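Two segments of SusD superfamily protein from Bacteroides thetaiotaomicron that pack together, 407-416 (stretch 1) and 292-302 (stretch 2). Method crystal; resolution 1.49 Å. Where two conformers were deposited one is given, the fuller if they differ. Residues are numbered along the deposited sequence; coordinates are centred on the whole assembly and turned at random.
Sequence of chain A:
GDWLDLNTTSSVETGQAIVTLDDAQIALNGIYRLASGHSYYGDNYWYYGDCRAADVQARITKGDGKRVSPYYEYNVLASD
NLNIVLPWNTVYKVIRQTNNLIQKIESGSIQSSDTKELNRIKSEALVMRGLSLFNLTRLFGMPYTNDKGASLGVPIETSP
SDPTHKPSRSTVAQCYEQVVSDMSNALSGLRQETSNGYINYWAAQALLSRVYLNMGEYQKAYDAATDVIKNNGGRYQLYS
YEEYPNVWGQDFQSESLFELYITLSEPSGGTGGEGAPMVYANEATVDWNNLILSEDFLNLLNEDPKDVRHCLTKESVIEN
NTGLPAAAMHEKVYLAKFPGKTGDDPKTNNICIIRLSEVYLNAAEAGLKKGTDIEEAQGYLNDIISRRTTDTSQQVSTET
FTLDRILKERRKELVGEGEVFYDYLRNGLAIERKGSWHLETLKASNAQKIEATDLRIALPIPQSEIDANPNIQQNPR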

# COMPACT_ATOMS: atom_id res chain seq x y z
N LEU A 407 -8.63 -6.31 13.31
CA LEU A 407 -7.40 -5.54 13.16
C LEU A 407 -6.15 -6.37 13.47
O LEU A 407 -5.14 -6.21 12.78
CB LEU A 407 -7.49 -4.25 14.00
CG LEU A 407 -8.61 -3.29 13.55
CD1 LEU A 407 -8.49 -1.96 14.37
CD2 LEU A 407 -8.58 -2.95 12.06
N LYS A 408 -6.23 -7.23 14.49
CA LYS A 408 -5.17 -8.23 14.71
C LYS A 408 -4.95 -9.12 13.49
O LYS A 408 -3.81 -9.34 13.09
CB LYS A 408 -5.46 -9.11 15.91
CG LYS A 408 -5.25 -8.46 17.28
CD LYS A 408 -5.39 -9.48 18.40
CE LYS A 408 -4.98 -8.98 19.78
NZ LYS A 408 -4.99 -10.07 20.81
N GLU A 409 -6.01 -9.64 12.90
CA GLU A 409 -5.86 -10.50 11.73
C GLU A 409 -5.23 -9.75 10.58
O GLU A 409 -4.38 -10.30 9.86
CB GLU A 409 -7.21 -11.09 11.32
CG GLU A 409 -7.07 -12.33 10.45
CD GLU A 409 -6.37 -13.46 11.14
OE1 GLU A 409 -6.36 -13.53 12.39
OE2 GLU A 409 -5.85 -14.32 10.40
N ARG A 410 -5.63 -8.49 10.37
CA ARG A 410 -5.03 -7.68 9.31
C ARG A 410 -3.54 -7.47 9.52
O ARG A 410 -2.76 -7.51 8.56
CB ARG A 410 -5.70 -6.31 9.20
CG ARG A 410 -7.17 -6.35 8.69
CD ARG A 410 -7.79 -4.94 8.62
NE ARG A 410 -7.07 -4.12 7.66
CZ ARG A 410 -7.32 -4.02 6.36
NH1 ARG A 410 -8.40 -4.55 5.81
NH2 ARG A 410 -6.52 -3.31 5.63
N ARG A 411 -3.14 -7.22 10.76
CA ARG A 411 -1.71 -7.04 11.07
C ARG A 411 -0.93 -8.32 10.73
O ARG A 411 0.17 -8.26 10.16
CB ARG A 411 -1.50 -6.65 12.54
CG ARG A 411 -1.87 -5.17 12.76
CD ARG A 411 -1.95 -4.90 14.23
NE ARG A 411 -0.66 -5.04 14.90
CZ ARG A 411 -0.49 -5.11 16.22
NH1 ARG A 411 -1.55 -5.06 17.04
NH2 ARG A 411 0.74 -5.23 16.73
N LYS A 412 -1.50 -9.47 11.06
CA LYS A 412 -0.83 -10.75 10.78
C LYS A 412 -0.77 -11.00 9.25
O LYS A 412 0.24 -11.42 8.72
CB LYS A 412 -1.55 -11.91 11.44
CG LYS A 412 -1.49 -11.91 12.97
CD LYS A 412 -2.33 -13.02 13.56
CE LYS A 412 -2.48 -12.89 15.07
NZ LYS A 412 -3.13 -14.11 15.67
N GLU A 413 -1.86 -10.74 8.55
CA GLU A 413 -2.00 -11.10 7.15
C GLU A 413 -1.27 -10.15 6.22
O GLU A 413 -0.71 -10.58 5.23
CB GLU A 413 -3.49 -11.16 6.75
CG GLU A 413 -3.72 -11.69 5.33
CD GLU A 413 -3.11 -13.08 5.12
OE1 GLU A 413 -3.24 -13.91 6.04
OE2 GLU A 413 -2.50 -13.34 4.04
N LEU A 414 -1.30 -8.86 6.53
CA LEU A 414 -0.89 -7.83 5.58
C LEU A 414 0.42 -7.14 5.95
O LEU A 414 0.81 -6.16 5.33
CB LEU A 414 -2.01 -6.78 5.45
CG LEU A 414 -3.36 -7.35 4.95
CD1 LEU A 414 -4.45 -6.29 4.95
CD2 LEU A 414 -3.19 -7.94 3.54
N VAL A 415 1.12 -7.70 6.93
CA VAL A 415 2.44 -7.17 7.30
C VAL A 415 3.33 -7.07 6.06
O VAL A 415 3.42 -7.98 5.27
CB VAL A 415 3.12 -8.05 8.39
CG1 VAL A 415 3.41 -9.49 7.89
CG2 VAL A 415 4.39 -7.36 8.90
N GLY A 416 3.95 -5.92 5.85
CA GLY A 416 4.84 -5.75 4.70
C GLY A 416 4.17 -5.29 3.42
O GLY A 416 4.84 -5.01 2.44
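Stretch 2, residues 292-302: ILSEDFLNLLN

Stretch 2 enters as a short strand, Ile 292 to Leu 293, and turns into a helix that begins at Glu 295. Ser 294 is the N-cap of this helix. Ser 294 OG accepts a hydrogen bond from Phe 297 N at 3.2 Å. Backbone bonds of the i to i+4 type follow, from Leu 298 N to Ser 294 O at 3.1 Å and onward along the helix.

Stretch 1 is helical from Leu 407 onward, continuing a helix that begins earlier in the chain, and Val 415 and Gly 416 are in loop. The stretch 2 helix crosses this helix steeply. Their N-to-C directions differ by 110°, the signed crossing angle is -110°, and the axes come within 10.3 Å. Lys 412 CA and Leu 301 CA are 6.5 Å apart, and Lys 408 CA and Leu 300 CA are 7.7 Å apart.

Apolar packing carries the contact. Leu 300 points toward stretch 1 and has the largest covered area. Leu 300 CD1 lies 3.8 Å from Lys 408 CG, and Leu 300 CD2 lies 3.7 Å from Arg 411 CB. CD2 also sits over one face of the Arg 411 guanidinium. The aliphatic part of Lys 412 takes part too: its CG is 3.9 Å from Leu 301 CD1, and its CE is 3.9 Å from Leu 300 CG.

The Phe 297 ring, with chi1 in t, reaches Arg 411, Lys 412 and Val 415. Val 415 CG2 lies over its face, 4.2 Å from the ring centroid, in a CH-pi contact. Val 415 CG1 is 3.8 Å from Phe 297 CZ. At the ring edge, Arg 411 O is 3.5 Å from Phe 297 CE1. Val 415 CG2 also meets Leu 293 CD2 at 3.9 Å.

No direct hydrogen bond joins the stretches. One water bridges them, accepting from Lys 412 NZ and donating to Leu 301 O, each at 2.8 Å from the water oxygen.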

# COMPACT_ATOMS: atom_id res chain seq x y z
N ILE A 292 12.98 -4.41 9.72
CA ILE A 292 12.89 -5.65 10.48
C ILE A 292 11.58 -5.64 11.23
O ILE A 292 10.98 -4.58 11.43
CB ILE A 292 14.06 -5.88 11.43
CG1 ILE A 292 14.23 -4.74 12.47
CG2 ILE A 292 15.39 -6.09 10.60
CD1 ILE A 292 15.24 -5.00 13.59
N LEU A 293 11.14 -6.81 11.66
CA LEU A 293 9.93 -6.96 12.46
C LEU A 293 10.19 -6.56 13.90
O LEU A 293 11.28 -6.85 14.44
CB LEU A 293 9.44 -8.40 12.37
CG LEU A 293 9.11 -8.89 10.94
CD1 LEU A 293 8.89 -10.41 10.87
CD2 LEU A 293 7.89 -8.13 10.38
N SER A 294 9.20 -5.92 14.52
CA SER A 294 9.29 -5.55 15.92
C SER A 294 8.87 -6.68 16.85
O SER A 294 8.25 -7.67 16.44
CB SER A 294 8.38 -4.36 16.17
OG SER A 294 7.04 -4.78 16.08
N GLU A 295 9.19 -6.51 18.11
CA GLU A 295 8.72 -7.46 19.11
C GLU A 295 7.19 -7.38 19.24
O GLU A 295 6.54 -8.37 19.57
CB GLU A 295 9.36 -7.21 20.46
CG GLU A 295 9.21 -8.37 21.41
CD GLU A 295 9.68 -8.02 22.80
OE1 GLU A 295 9.46 -6.84 23.21
OE2 GLU A 295 10.23 -8.94 23.50
N ASP A 296 6.61 -6.21 18.98
CA ASP A 296 5.13 -6.12 18.95
C ASP A 296 4.57 -7.12 17.96
O ASP A 296 3.61 -7.81 18.28
CB ASP A 296 4.63 -4.71 18.58
CG ASP A 296 5.34 -3.59 19.32
OD1 ASP A 296 6.56 -3.34 19.10
OD2 ASP A 296 4.66 -2.93 20.13
N PHE A 297 5.13 -7.20 16.76
CA PHE A 297 4.65 -8.12 15.76
C PHE A 297 4.87 -9.57 16.15
O PHE A 297 3.97 -10.40 16.05
CB PHE A 297 5.31 -7.87 14.40
CG PHE A 297 4.76 -8.78 13.34
CD1 PHE A 297 3.46 -8.60 12.89
CD2 PHE A 297 5.48 -9.88 12.89
CE1 PHE A 297 2.90 -9.47 11.95
CE2 PHE A 297 4.94 -10.75 11.99
CZ PHE A 297 3.64 -10.54 11.52
N LEU A 298 6.08 -9.90 16.59
CA LEU A 298 6.37 -11.30 16.96
C LEU A 298 5.47 -11.73 18.10
O LEU A 298 4.97 -12.85 18.13
CB LEU A 298 7.86 -11.52 17.27
CG LEU A 298 8.80 -11.37 16.05
CD1 LEU A 298 10.24 -11.75 16.47
CD2 LEU A 298 8.33 -12.19 14.84
N ASN A 299 5.27 -10.85 19.08
CA ASN A 299 4.39 -11.20 20.21
C ASN A 299 2.98 -11.48 19.69
O ASN A 299 2.32 -12.43 20.13
CB ASN A 299 4.36 -10.09 21.26
CG ASN A 299 5.59 -10.08 22.18
OD1 ASN A 299 6.41 -11.00 22.18
ND2 ASN A 299 5.71 -9.01 22.95
N LEU A 300 2.48 -10.64 18.78
CA LEU A 300 1.13 -10.83 18.21
C LEU A 300 1.05 -12.17 17.49
O LEU A 300 0.12 -12.94 17.69
CB LEU A 300 0.80 -9.71 17.24
CG LEU A 300 -0.51 -9.86 16.47
CD1 LEU A 300 -1.72 -9.83 17.38
CD2 LEU A 300 -0.62 -8.76 15.43
N LEU A 301 2.02 -12.45 16.62
CA LEU A 301 1.99 -13.71 15.86
C LEU A 301 2.13 -14.94 16.77
O LEU A 301 1.50 -15.98 16.53
CB LEU A 301 3.09 -13.72 14.80
CG LEU A 301 2.86 -14.63 13.59
CD1 LEU A 301 1.62 -14.24 12.76
CD2 LEU A 301 4.11 -14.56 12.70
N ASN A 302 2.89 -14.80 17.84
CA ASN A 302 3.08 -15.87 18.80
C ASN A 302 1.85 -16.15 19.68
O ASN A 302 1.85 -17.12 20.44
CB ASN A 302 4.33 -15.62 19.67
CG ASN A 302 5.63 -15.88 18.90
OD1 ASN A 302 5.65 -16.71 18.00
ND2 ASN A 302 6.72 -15.18 19.27
O HOH W 1 -0.96 -15.76 15.19